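Zonadhesin (Komagataella phaffii, PDB 5FX8) is a putative yeast cell-wall adhesion protein that may take part in cell-cell interaction, binding other proteins through salt bridges and hydrogen bonds. Local coordinates at the interface of chains B and A. Coordinates in Å, arbitrary orientation; residue numbers count along the deposited sequence, not the author numbering. Chains: chain A, Zonadhesin; chain B, Linoleate 11-lipoxygenase.

The interface of chains B and A. Residues chain B 399, 402-403; chain A 177-178, 235, 252-254.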
loop_
_atom_site.group_PDB
_atom_site.type_symbol
_atom_site.label_atom_id
_atom_site.label_comp_id
_atom_site.label_asym_id
_atom_site.label_seq_id
_atom_site.Cartn_x
_atom_site.Cartn_y
_atom_site.Cartn_z
ATOM N N GLU B 399 -0.527 -19.491 7.410
ATOM C CA GLU B 399 -1.523 -20.235 6.651
ATOM C C GLU B 399 -1.963 -19.457 5.419
ATOM O O GLU B 399 -1.994 -19.993 4.305
ATOM C CB GLU B 399 -2.712 -20.573 7.555
ATOM C CG GLU B 399 -2.367 -21.477 8.748
ATOM C CD GLU B 399 -3.136 -21.148 10.048
ATOM O OE1 GLU B 399 -4.176 -20.447 10.016
ATOM O OE2 GLU B 399 -2.701 -21.619 11.125
ATOM N N HIS B 402 0.986 -19.468 3.078
ATOM C CA HIS B 402 1.148 -20.742 2.417
ATOM C C HIS B 402 0.172 -20.882 1.261
ATOM O O HIS B 402 0.553 -21.334 0.179
ATOM C CB HIS B 402 0.973 -21.862 3.424
ATOM C CG HIS B 402 0.901 -23.207 2.792
ATOM N ND1 HIS B 402 2.026 -23.906 2.409
ATOM C CD2 HIS B 402 -0.162 -23.966 2.438
ATOM C CE1 HIS B 402 1.656 -25.045 1.855
ATOM N NE2 HIS B 402 0.336 -25.103 1.855
ATOM N N ARG B 403 -1.080 -20.464 1.448
ATOM C CA ARG B 403 -2.014 -20.539 0.329
ATOM C C ARG B 403 -1.567 -19.648 -0.824
ATOM O O ARG B 403 -1.414 -20.111 -1.965
ATOM C CB ARG B 403 -3.428 -20.183 0.769
ATOM C CG ARG B 403 -3.966 -21.101 1.785
ATOM C CD ARG B 403 -5.355 -20.683 2.217
ATOM N NE ARG B 403 -5.740 -21.303 3.488
ATOM C CZ ARG B 403 -6.336 -22.488 3.615
ATOM N NH1 ARG B 403 -6.630 -23.214 2.558
ATOM N NH2 ARG B 403 -6.640 -22.943 4.813
ATOM N N THR A 177 -11.016 -26.350 2.269
ATOM C CA THR A 177 -9.999 -25.518 2.908
ATOM C C THR A 177 -9.276 -26.200 4.063
ATOM O O THR A 177 -8.087 -25.941 4.264
ATOM C CB THR A 177 -10.611 -24.202 3.426
ATOM O OG1 THR A 177 -11.476 -24.461 4.536
ATOM C CG2 THR A 177 -11.415 -23.533 2.334
ATOM N N ASN A 178 -9.946 -27.064 4.822
ATOM C CA ASN A 178 -9.291 -27.769 5.908
ATOM C C ASN A 178 -9.712 -29.230 5.919
ATOM O O ASN A 178 -10.827 -29.585 5.538
ATOM C CB ASN A 178 -9.589 -27.111 7.251
ATOM C CG ASN A 178 -9.084 -25.702 7.304
ATOM O OD1 ASN A 178 -9.697 -24.798 6.748
ATOM N ND2 ASN A 178 -7.948 -25.501 7.957
ATOM N N LEU A 235 3.201 -26.658 6.542
ATOM C CA LEU A 235 1.975 -26.689 5.795
ATOM C C LEU A 235 2.186 -27.399 4.466
ATOM O O LEU A 235 3.240 -27.262 3.864
ATOM C CB LEU A 235 1.456 -25.282 5.616
ATOM C CG LEU A 235 0.919 -24.727 6.936
ATOM C CD1 LEU A 235 0.624 -23.260 6.797
ATOM C CD2 LEU A 235 -0.329 -25.476 7.354
ATOM N N ALA A 252 -4.260 -27.941 6.004
ATOM C CA ALA A 252 -4.795 -26.664 5.554
ATOM C C ALA A 252 -4.153 -26.372 4.221
ATOM O O ALA A 252 -2.931 -26.434 4.095
ATOM C CB ALA A 252 -4.493 -25.529 6.527
ATOM N N GLY A 253 -4.956 -26.100 3.220
ATOM C CA GLY A 253 -4.375 -25.871 1.919
ATOM C C GLY A 253 -5.465 -25.877 0.882
ATOM O O GLY A 253 -6.641 -26.062 1.177
ATOM N N GLU A 254 -5.049 -25.659 -0.331
ATOM C CA GLU A 254 -5.971 -25.496 -1.429
ATOM C C GLU A 254 -5.942 -26.793 -2.214
ATOM O O GLU A 254 -4.945 -27.121 -2.860
ATOM C CB GLU A 254 -5.585 -24.293 -2.284
ATOM C CG GLU A 254 -5.496 -22.953 -1.524
ATOM C CD GLU A 254 -6.864 -22.328 -1.237
ATOM O OE1 GLU A 254 -7.443 -21.681 -2.134
ATOM O OE2 GLU A 254 -7.377 -22.494 -0.121
#
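B:Arg403 NH1, a terminal guanidinium nitrogen, is gripped by A:Glu254 OE2 at 2.9 Å in a salt bridge that is also a hydrogen bond, and hydrogen-bonds to the backbone carbonyl A:Gly253 O at 3.2 Å. The arginine projects from helix 396-420 of the manganese lipoxygenase towards the second cohesin-like domain of zonadhesin, where strand 246-252 runs into the loop of A:Gly253 and A:Glu254. The two proteins come from different fungi, so this contact may be one of crystallisation. Glutamate supplies the opposite charge; guanidinium and carboxylate planes stand 87° apart. OE2 uses its anti lone pair and lies off the guanidinium plane, on the side opposite A:Gly253 O. Glycine, lacking a side chain, can take the positive phi seen here and leaves its carbonyl accessible to the arginine. The arginine chain, extended from CG to NE, gives reach, and its guanidinium serves several acceptors: NH2 points in plane to A:Thr177 O, a weak bond at 3.4 Å. On the same helix, the flat B:His402 imidazole accepts A:Leu235 CB over its face, 3.5 Å from the ring centre. CG anti to the backbone N (chi1 171°) places the ring, and chi2 82° turns its face to the leucine. A:Leu235 CD1 reaches B:Glu399 CA, 3.7 Å away, so a branched aliphatic residue touches two successive turns. Within the adhesin, A:Thr177 OG1 donates to A:Asn178 OD1 at 2.9 Å, which may help to hold the amide.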